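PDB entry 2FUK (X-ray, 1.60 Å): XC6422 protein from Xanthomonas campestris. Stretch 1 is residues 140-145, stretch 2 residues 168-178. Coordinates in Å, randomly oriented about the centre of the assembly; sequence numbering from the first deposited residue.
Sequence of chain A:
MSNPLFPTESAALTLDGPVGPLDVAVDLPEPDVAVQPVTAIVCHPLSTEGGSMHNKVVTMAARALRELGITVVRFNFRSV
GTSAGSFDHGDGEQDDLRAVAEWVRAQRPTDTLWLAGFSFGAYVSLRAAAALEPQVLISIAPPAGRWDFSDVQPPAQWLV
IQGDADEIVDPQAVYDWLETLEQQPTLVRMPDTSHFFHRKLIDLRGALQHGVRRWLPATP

Stretch 1 140-145: IAPPAG
Stretch 2 168-178: IVDPQAVYDWL

A short irregular segment can be seated against the first turns of a helix by van der Waals packing, without a hydrogen bond between them, each backbone keeping its own hydrogen bonds. Residues 140-145 and 168-178 of XC6422 illustrate the principle: no hydrogen bond joins them, yet their contact buries 344 Å², both sides summed. In the first stretch, Ile 140 is extended (phi/psi -105/116), Ala 141 takes positive angles (56/56), and Pro 142 (-59/125), Pro 143 (-70/60) and Ala 144 (-65/147) lead to Gly 145 (95/-17). Both prolines pucker C-gamma endo. The bend at the prolines is closed by a hydrogen bond from Ala 144 N to Pro 142 O, 2.7 Å.

The second stretch begins with Ile 168 (-92/-54; chi1 m, chi2 m), out of reach of the first. Val 169 (-100/126, chi1 t) points toward the loop, its CA 5.5 Å from Pro 143 CA. Its CG1 lies 3.5 Å from Pro 142 O, while CG2 reaches Pro 143 CA at 3.8 Å and Ala 141 O at 4.0 Å, so the branched side chain packs largely on backbone. Asp 170 (-72/109, chi1 t) is the N-cap: OD1 accepts from Gln 172 N at 3.1 Å, satisfying an amide that has no preceding helical turn to bond to.

The helix runs from Pro 171 to Leu 178, with phi/psi near -64/-40. Pro 171, C-gamma exo, points away. Gln 172 (chi1 t, chi2 p) is also outside the contact; its NE2 donates to Asp 176 OD1 (chi1 m) at 2.7 Å, one helical turn on.

Ala 173 points toward the loop, where Ala 144 CB sits 3.7 Å from Ala 173 O and 4.4 Å from Ala 173 CB. An ideal CB on Gly 145 would come within a tight 3.5 Å of Ala 173 CB, and the glycine's backbone angles would also jam it against the preceding carbonyl. At Val 174 (chi1 t) the backbones draw close, with 5.1 Å between its CA and Ala 144 CA. Val 174 CG2 lies 3.4 Å from Pro 142 O and 4.0 Å from Ala 144 CB; CG1 meets Pro 142 CG at 4.0 Å.

Tyr 175 (chi1 m) points away, and its OH is hydrogen-bonded elsewhere in the structure. Trp 177 (chi1 t, chi2 56°) points toward the loop. Pro 142 CG approaches the edge of its indole, 4.0 Å from CZ3, and Ala 144 CB lies obliquely 4.1 Å from CE3. Leu 178 (chi1 m, chi2 t) ends the stretch, its N bonded to Val 174 O at 2.9 Å.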

# COMPACT_ATOMS: atom_id res chain seq x y z
N ILE A 140 0.03 17.83 6.57
CA ILE A 140 1.32 17.17 6.61
C ILE A 140 2.38 18.26 6.57
O ILE A 140 2.48 19.00 5.59
CB ILE A 140 1.49 16.22 5.40
CG1 ILE A 140 0.33 15.21 5.37
CG2 ILE A 140 2.83 15.51 5.49
CD1 ILE A 140 0.31 14.33 4.13
N ALA A 141 3.15 18.37 7.64
CA ALA A 141 4.20 19.37 7.76
C ALA A 141 3.67 20.80 7.59
O ALA A 141 4.15 21.55 6.73
CB ALA A 141 5.31 19.10 6.75
N PRO A 142 2.66 21.19 8.40
CA PRO A 142 2.13 22.55 8.27
C PRO A 142 3.30 23.48 8.51
O PRO A 142 3.96 23.39 9.54
CB PRO A 142 1.08 22.61 9.38
CG PRO A 142 1.60 21.64 10.41
CD PRO A 142 2.07 20.49 9.55
N PRO A 143 3.56 24.39 7.57
CA PRO A 143 4.68 25.33 7.69
C PRO A 143 4.56 26.43 8.73
O PRO A 143 4.59 27.61 8.39
CB PRO A 143 4.81 25.88 6.27
CG PRO A 143 3.39 25.93 5.83
CD PRO A 143 2.84 24.59 6.30
N ALA A 144 4.42 26.06 10.00
CA ALA A 144 4.33 27.05 11.06
C ALA A 144 5.67 27.78 11.11
O ALA A 144 6.72 27.20 10.84
CB ALA A 144 4.05 26.38 12.39
N GLY A 145 5.61 29.06 11.45
CA GLY A 145 6.83 29.85 11.51
C GLY A 145 7.10 30.61 10.22
O GLY A 145 7.90 31.56 10.23
N ILE A 168 13.25 22.00 6.79
CA ILE A 168 12.57 23.14 6.19
C ILE A 168 11.60 23.77 7.18
O ILE A 168 11.65 24.98 7.43
CB ILE A 168 11.80 22.69 4.91
CG1 ILE A 168 12.78 22.07 3.91
CG2 ILE A 168 11.04 23.85 4.31
CD1 ILE A 168 13.94 22.97 3.50
N VAL A 169 10.71 22.96 7.74
CA VAL A 169 9.74 23.43 8.73
C VAL A 169 10.27 23.05 10.10
O VAL A 169 10.59 21.90 10.35
CB VAL A 169 8.36 22.77 8.55
CG1 VAL A 169 7.44 23.19 9.68
CG2 VAL A 169 7.77 23.16 7.20
N ASP A 170 10.39 24.04 10.98
CA ASP A 170 10.88 23.81 12.34
C ASP A 170 9.82 23.07 13.14
O ASP A 170 8.80 23.64 13.50
CB ASP A 170 11.16 25.15 13.02
CG ASP A 170 11.84 24.99 14.37
OD1 ASP A 170 11.97 23.84 14.85
OD2 ASP A 170 12.26 26.01 14.95
N PRO A 171 10.06 21.78 13.46
CA PRO A 171 9.08 21.01 14.23
C PRO A 171 8.64 21.73 15.50
O PRO A 171 7.45 21.74 15.84
CB PRO A 171 9.83 19.72 14.55
CG PRO A 171 10.75 19.56 13.37
CD PRO A 171 11.26 20.97 13.18
N GLN A 172 9.59 22.35 16.21
CA GLN A 172 9.25 23.03 17.45
C GLN A 172 8.30 24.20 17.21
O GLN A 172 7.49 24.53 18.07
CB GLN A 172 10.51 23.50 18.18
CG GLN A 172 10.25 23.89 19.63
CD GLN A 172 9.55 22.79 20.40
OE1 GLN A 172 10.00 21.64 20.42
NE2 GLN A 172 8.43 23.12 21.05
N ALA A 173 8.40 24.82 16.03
CA ALA A 173 7.52 25.93 15.70
C ALA A 173 6.09 25.41 15.56
O ALA A 173 5.12 26.08 15.94
CB ALA A 173 7.96 26.58 14.40
N VAL A 174 5.97 24.21 15.00
CA VAL A 174 4.67 23.58 14.83
C VAL A 174 4.09 23.25 16.20
O VAL A 174 2.95 23.59 16.51
CB VAL A 174 4.80 22.27 14.01
CG1 VAL A 174 3.46 21.54 13.95
CG2 VAL A 174 5.29 22.60 12.60
N TYR A 175 4.89 22.60 17.03
CA TYR A 175 4.43 22.22 18.36
C TYR A 175 4.09 23.44 19.22
O TYR A 175 3.10 23.43 19.96
CB TYR A 175 5.48 21.34 19.05
CG TYR A 175 5.96 20.18 18.20
CD1 TYR A 175 5.10 19.56 17.29
CD2 TYR A 175 7.28 19.73 18.27
CE1 TYR A 175 5.55 18.53 16.47
CE2 TYR A 175 7.74 18.69 17.45
CZ TYR A 175 6.86 18.10 16.55
OH TYR A 175 7.29 17.09 15.72
N ASP A 176 4.90 24.49 19.13
CA ASP A 176 4.65 25.70 19.92
C ASP A 176 3.31 26.32 19.53
O ASP A 176 2.64 26.93 20.35
CB ASP A 176 5.74 26.75 19.71
CG ASP A 176 7.05 26.41 20.41
OD1 ASP A 176 7.10 25.44 21.20
OD2 ASP A 176 8.05 27.13 20.18
N TRP A 177 2.93 26.15 18.27
CA TRP A 177 1.68 26.69 17.76
C TRP A 177 0.50 25.80 18.17
O TRP A 177 -0.52 26.30 18.66
CB TRP A 177 1.76 26.81 16.22
CG TRP A 177 0.44 26.90 15.52
CD1 TRP A 177 -0.55 27.81 15.73
CD2 TRP A 177 -0.03 26.04 14.47
NE1 TRP A 177 -1.61 27.57 14.88
CE2 TRP A 177 -1.31 26.49 14.10
CE3 TRP A 177 0.52 24.93 13.81
CZ2 TRP A 177 -2.06 25.87 13.09
CZ3 TRP A 177 -0.22 24.31 12.81
CH2 TRP A 177 -1.50 24.78 12.46
N LEU A 178 0.65 24.50 18.00
CA LEU A 178 -0.41 23.57 18.34
C LEU A 178 -0.76 23.55 19.82
O LEU A 178 -1.91 23.34 20.19
CB LEU A 178 -0.04 22.15 17.89
CG LEU A 178 -0.04 21.92 16.38
CD1 LEU A 178 0.27 20.45 16.08
CD2 LEU A 178 -1.39 22.32 15.79